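Local coordinates for putative tetR family transcriptional regulator (Streptomyces coelicolor A3, PDB 2Q24), which probably binds regulatory DNA and controls transcription as a dimeric member of the TetR family, at residues B[107-110]-B[111-114]; B[95-98]-B[99-102]. All coordinates share one frame; numbering follows the deposited sequence.

Interaction 1. Residues B[107-110]-B[111-114]; sequences MADA and LRAV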
HETATM    1  N   MSE B 107       6.227  12.000 -13.616  1.00 30.52           N
HETATM    2  CA  MSE B 107       6.273  10.672 -14.248  1.00 31.26           C
HETATM    3  C   MSE B 107       5.093  10.401 -15.172  1.00 30.84           C
HETATM    4  O   MSE B 107       4.881   9.265 -15.564  1.00 30.92           O
HETATM    5  CB  MSE B 107       6.281   9.587 -13.172  1.00 30.50           C
HETATM    6  CG  MSE B 107       7.578   9.464 -12.437  1.00 32.71           C
HETATM    7 SE   MSE B 107       7.395   8.079 -11.046  1.00 41.08          SE
HETATM    8  CE  MSE B 107       7.528   6.464 -12.233  1.00 36.36           C
ATOM      9  N   ALA B 108       4.316  11.436 -15.488  1.00 30.35           N
ATOM     10  CA  ALA B 108       3.038  11.275 -16.192  1.00 30.70           C
ATOM     11  C   ALA B 108       3.186  10.446 -17.489  1.00 30.44           C
ATOM     12  O   ALA B 108       2.416   9.505 -17.731  1.00 30.71           O
ATOM     13  CB  ALA B 108       2.442  12.656 -16.512  1.00 30.32           C
ATOM     14  N   ASP B 109       4.177  10.788 -18.303  1.00 31.07           N
ATOM     15  CA  ASP B 109       4.391  10.057 -19.579  1.00 31.69           C
ATOM     16  C   ASP B 109       4.813   8.598 -19.331  1.00 31.11           C
ATOM     17  O   ASP B 109       4.401   7.690 -20.077  1.00 31.51           O
ATOM     18  CB  ASP B 109       5.459  10.726 -20.445  1.00 31.63           C
ATOM     19  CG  ASP B 109       5.002  12.046 -21.055  1.00 36.05           C
ATOM     20  OD1 ASP B 109       3.796  12.405 -20.960  1.00 40.58           O
ATOM     21  OD2 ASP B 109       5.869  12.731 -21.638  1.00 41.04           O
ATOM     22  N   ALA B 110       5.663   8.386 -18.325  1.00 30.51           N
ATOM     23  CA  ALA B 110       6.162   7.046 -18.021  1.00 30.59           C
ATOM     24  C   ALA B 110       5.022   6.171 -17.516  1.00 30.77           C
ATOM     25  O   ALA B 110       4.889   5.018 -17.938  1.00 30.21           O
ATOM     26  CB  ALA B 110       7.323   7.098 -17.006  1.00 31.34           C
ATOM     27  N   LEU B 111       4.192   6.725 -16.616  1.00 30.49           N
ATOM     28  CA  LEU B 111       3.028   6.014 -16.090  1.00 31.19           C
ATOM     29  C   LEU B 111       2.026   5.670 -17.201  1.00 31.66           C
ATOM     30  O   LEU B 111       1.482   4.576 -17.234  1.00 32.07           O
ATOM     31  CB  LEU B 111       2.369   6.812 -14.960  1.00 30.64           C
ATOM     32  CG  LEU B 111       3.220   6.905 -13.673  1.00 31.40           C
ATOM     33  CD1 LEU B 111       2.699   8.036 -12.725  1.00 30.48           C
ATOM     34  CD2 LEU B 111       3.330   5.549 -12.890  1.00 30.92           C
ATOM     35  N   ARG B 112       1.802   6.615 -18.105  1.00 32.51           N
ATOM     36  CA  ARG B 112       1.008   6.379 -19.336  1.00 34.19           C
ATOM     37  C   ARG B 112       1.487   5.160 -20.135  1.00 33.88           C
ATOM     38  O   ARG B 112       0.671   4.381 -20.631  1.00 34.19           O
ATOM     39  CB  ARG B 112       1.106   7.595 -20.237  1.00 35.09           C
ATOM     40  CG  ARG B 112      -0.218   8.075 -20.823  1.00 39.80           C
ATOM     41  CD  ARG B 112      -0.870   9.096 -19.859  1.00 46.32           C
ATOM     42  NE  ARG B 112      -0.113  10.353 -19.662  1.00 49.81           N
ATOM     43  CZ  ARG B 112       0.653  10.965 -20.577  1.00 49.13           C
ATOM     44  NH1 ARG B 112       0.806  10.460 -21.802  1.00 50.69           N
ATOM     45  NH2 ARG B 112       1.278  12.096 -20.262  1.00 48.01           N
ATOM     46  N   ALA B 113       2.804   4.998 -20.248  1.00 33.02           N
ATOM     47  CA  ALA B 113       3.410   3.930 -21.056  1.00 31.85           C
ATOM     48  C   ALA B 113       3.238   2.557 -20.394  1.00 31.72           C
ATOM     49  O   ALA B 113       3.156   1.524 -21.076  1.00 30.60           O
ATOM     50  CB  ALA B 113       4.874   4.225 -21.301  1.00 31.99           C
ATOM     51  N   VAL B 114       3.166   2.547 -19.065  1.00 30.44           N
ATOM     52  CA  VAL B 114       2.827   1.322 -18.367  1.00 30.34           C
ATOM     53  C   VAL B 114       1.375   0.903 -18.720  1.00 30.91           C
ATOM     54  O   VAL B 114       1.127  -0.277 -19.024  1.00 30.47           O
ATOM     55  CB  VAL B 114       2.968   1.465 -16.839  1.00 30.28           C
ATOM     56  CG1 VAL B 114       2.564   0.179 -16.147  1.00 29.14           C
ATOM     57  CG2 VAL B 114       4.397   1.831 -16.464  1.00 30.14           C
TER
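Bends at chi2 (89°) and chi3 (64°) fold Arg112 back over the start of its own helix and bring its guanidinium to Asp109. Asp109 has its CG beside the backbone N, and the two side chains run side by side in the same direction. Arg112 NH2 then lies 2.6 Å from Asp109 OD1. The pair forms a salt bridge, but its hydrogen bond is bent and weak; the carboxylate and guanidinium planes stand 79° apart. Over one face of the guanidinium lie Ala108 O and Asp109 N. Ala108 CB is 4.0 Å from Arg112 NH2.

Met107, a selenomethionine, is the N-cap residue of helix 108-116. Its carbonyl starts the helical bonding: Leu111 N donates to Met107 O at 2.8 Å, in a nearly straight bond. Arg112 N to Ala108 O follows at 3.0 Å, and Val114 N to Ala110 O at 3.2 Å. On the buried side, Leu111 CD1 packs on Met107 CB at 3.9 Å. Met107 and Ala110 also touch Phe28 of helix 17-31 and Ile62 of helix 58-75, while Leu111 meets Tyr66. This first turn therefore joins the C-terminal region to helices 17-31 and 58-75.

The helix is amphipathic here. The charged pair lies on the exposed side, where water probably weakens its attraction. The acidic Asp109 sits in the first turn, where its negative charge would be expected to interact favourably with the positive end of the helix dipole.

Interaction 2. Residues B[95-98]-B[99-102]; sequences RRFI and DYAT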
ATOM      1  N   ARG B  95       4.084  17.173   3.605  1.00 22.60           N
ATOM      2  CA  ARG B  95       5.209  17.545   2.731  1.00 25.44           C
ATOM      3  C   ARG B  95       5.671  16.331   1.906  1.00 24.24           C
ATOM      4  O   ARG B  95       5.941  16.453   0.704  1.00 24.39           O
ATOM      5  CB  ARG B  95       6.363  18.200   3.540  1.00 24.02           C
ATOM      6  CG  ARG B  95       6.033  19.571   4.077  1.00 33.24           C
ATOM      7  CD  ARG B  95       7.259  20.360   4.720  1.00 36.21           C
ATOM      8  NE  ARG B  95       8.431  20.240   3.876  1.00 41.58           N
ATOM      9  CZ  ARG B  95       8.801  21.118   2.938  1.00 42.88           C
ATOM     10  NH1 ARG B  95       8.109  22.239   2.738  1.00 45.39           N
ATOM     11  NH2 ARG B  95       9.892  20.867   2.215  1.00 44.68           N
ATOM     12  N   ARG B  96       5.728  15.157   2.533  1.00 24.01           N
ATOM     13  CA  ARG B  96       6.093  13.918   1.807  1.00 24.02           C
ATOM     14  C   ARG B  96       5.037  13.576   0.767  1.00 22.37           C
ATOM     15  O   ARG B  96       5.357  13.096  -0.326  1.00 22.84           O
ATOM     16  CB  ARG B  96       6.302  12.723   2.779  1.00 25.12           C
ATOM     17  CG  ARG B  96       7.469  12.939   3.783  1.00 27.47           C
ATOM     18  CD  ARG B  96       8.778  13.242   3.058  1.00 33.00           C
ATOM     19  NE  ARG B  96       9.327  12.053   2.464  1.00 37.33           N
ATOM     20  CZ  ARG B  96       9.953  11.986   1.283  1.00 41.59           C
ATOM     21  NH1 ARG B  96      10.102  13.052   0.487  1.00 39.98           N
ATOM     22  NH2 ARG B  96      10.432  10.810   0.902  1.00 41.12           N
ATOM     23  N   PHE B  97       3.779  13.821   1.098  1.00 21.62           N
ATOM     24  CA  PHE B  97       2.722  13.647   0.098  1.00 24.03           C
ATOM     25  C   PHE B  97       2.980  14.562  -1.103  1.00 23.70           C
ATOM     26  O   PHE B  97       2.871  14.102  -2.263  1.00 22.31           O
ATOM     27  CB  PHE B  97       1.331  13.970   0.667  1.00 22.67           C
ATOM     28  CG  PHE B  97       0.236  13.828  -0.374  1.00 23.83           C
ATOM     29  CD1 PHE B  97      -0.407  12.614  -0.551  1.00 26.97           C
ATOM     30  CD2 PHE B  97      -0.081  14.892  -1.209  1.00 22.92           C
ATOM     31  CE1 PHE B  97      -1.401  12.493  -1.535  1.00 30.47           C
ATOM     32  CE2 PHE B  97      -1.032  14.761  -2.206  1.00 24.92           C
ATOM     33  CZ  PHE B  97      -1.699  13.592  -2.358  1.00 26.40           C
ATOM     34  N   ILE B  98       3.266  15.858  -0.858  1.00 23.20           N
ATOM     35  CA  ILE B  98       3.507  16.762  -2.001  1.00 24.67           C
ATOM     36  C   ILE B  98       4.712  16.291  -2.798  1.00 25.16           C
ATOM     37  O   ILE B  98       4.689  16.348  -4.028  1.00 24.08           O
ATOM     38  CB  ILE B  98       3.640  18.259  -1.576  1.00 25.89           C
ATOM     39  CG1 ILE B  98       2.300  18.706  -1.047  1.00 25.91           C
ATOM     40  CG2 ILE B  98       4.052  19.186  -2.783  1.00 27.32           C
ATOM     41  CD1 ILE B  98       1.213  18.850  -2.118  1.00 33.96           C
ATOM     42  N   ASP B  99       5.746  15.788  -2.111  1.00 23.84           N
ATOM     43  CA  ASP B  99       6.951  15.208  -2.795  1.00 26.62           C
ATOM     44  C   ASP B  99       6.539  14.053  -3.748  1.00 24.78           C
ATOM     45  O   ASP B  99       6.982  13.990  -4.905  1.00 26.14           O
ATOM     46  CB  ASP B  99       7.934  14.643  -1.781  1.00 27.66           C
ATOM     47  CG  ASP B  99       8.647  15.723  -0.935  1.00 33.91           C
ATOM     48  OD1 ASP B  99       8.742  16.902  -1.350  1.00 33.91           O
ATOM     49  OD2 ASP B  99       9.163  15.325   0.143  1.00 36.37           O
ATOM     50  N   TYR B 100       5.689  13.163  -3.245  1.00 25.31           N
ATOM     51  CA  TYR B 100       5.107  12.042  -4.005  1.00 24.14           C
ATOM     52  C   TYR B 100       4.257  12.531  -5.189  1.00 24.93           C
ATOM     53  O   TYR B 100       4.399  12.055  -6.317  1.00 25.61           O
ATOM     54  CB  TYR B 100       4.253  11.192  -3.057  1.00 24.18           C
ATOM     55  CG  TYR B 100       3.118  10.500  -3.762  1.00 24.12           C
ATOM     56  CD1 TYR B 100       3.345   9.413  -4.595  1.00 24.44           C
ATOM     57  CD2 TYR B 100       1.798  10.990  -3.639  1.00 22.51           C
ATOM     58  CE1 TYR B 100       2.285   8.802  -5.282  1.00 27.05           C
ATOM     59  CE2 TYR B 100       0.734  10.362  -4.309  1.00 28.34           C
ATOM     60  CZ  TYR B 100       0.997   9.293  -5.144  1.00 25.96           C
ATOM     61  OH  TYR B 100      -0.051   8.670  -5.807  1.00 28.83           O
ATOM     62  N   ALA B 101       3.364  13.485  -4.927  1.00 24.57           N
ATOM     63  CA  ALA B 101       2.444  13.967  -5.981  1.00 26.39           C
ATOM     64  C   ALA B 101       3.165  14.742  -7.104  1.00 27.55           C
ATOM     65  O   ALA B 101       2.778  14.687  -8.289  1.00 28.92           O
ATOM     66  CB  ALA B 101       1.333  14.816  -5.313  1.00 26.47           C
ATOM     67  N   THR B 102       4.213  15.450  -6.725  1.00 28.29           N
ATOM     68  CA  THR B 102       5.107  16.138  -7.665  1.00 29.64           C
ATOM     69  C   THR B 102       5.797  15.128  -8.578  1.00 29.20           C
ATOM     70  O   THR B 102       5.836  15.319  -9.829  1.00 28.94           O
ATOM     71  CB  THR B 102       6.139  17.016  -6.896  1.00 29.99           C
ATOM     72  OG1 THR B 102       5.418  18.120  -6.314  1.00 31.69           O
ATOM     73  CG2 THR B 102       7.241  17.572  -7.841  1.00 32.83           C
TER
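Phe97 and Tyr100 form the tightly packed side of this helical turn. The edge of Tyr100 points at the face of Phe97 in a T-shaped stack, with ring centroids 5.6 Å apart and planes at 65°. Tyr100 CD2 lies over the Phe97 face, toward its rim. Phe97 has CG anti to the backbone N (chi1 178°), which carries its ring along the helix, and Phe97 CE2 meets Ala101 CB at 3.9 Å. Phe156 adds a second edge-to-face contact to Phe97, and Tyr100 OH is hydrogen-bonded to Tyr66 OH.

The turn belongs to helix 86-106 of the all-helical TetR-type C-terminal domain. Regular bonds hold its backbone, such as Ala101 N to Phe97 O at 2.8 Å. Ile98 faces helices 152-165 and 172-185.

The solvent side is polar and looser. Arg96 bends at chi2 and chi3, bringing NH1 of Arg96 into a salt bridge 2.5 Å from Asp99 OD2. The distance is shorter than usual, and its exact length is doubtful. The carboxylate oxygen approaches the guanidinium edge near its plane, though the two planes are 61° apart. Arg95 does not join this pair; its NH1 makes a salt bridge to Glu176 of helix 172-185.

Overall arrangement
Interaction 2 comes first along the chain, in the middle of helix 86-106. Interaction 1 follows at the start of helix 108-116, the next helix. Their centres are 18 Å apart. Their nearest atoms are about 5 Å apart, and they do not touch. Both belong to the SbtR-like C-terminal domain. Interaction 2 lies near the centre of the chain, among helices 58-75, 125-142, 152-165 and 172-185. Interaction 1 lies farther out, against helices 17-31 and 58-75. Helix 58-75 is thus common to both surroundings, and Tyr66 touches each. The two contacts lie on successive helices; that of interaction 1 packs against helices 17-31 and 58-75, which flank the predicted helix-turn-helix in sequence.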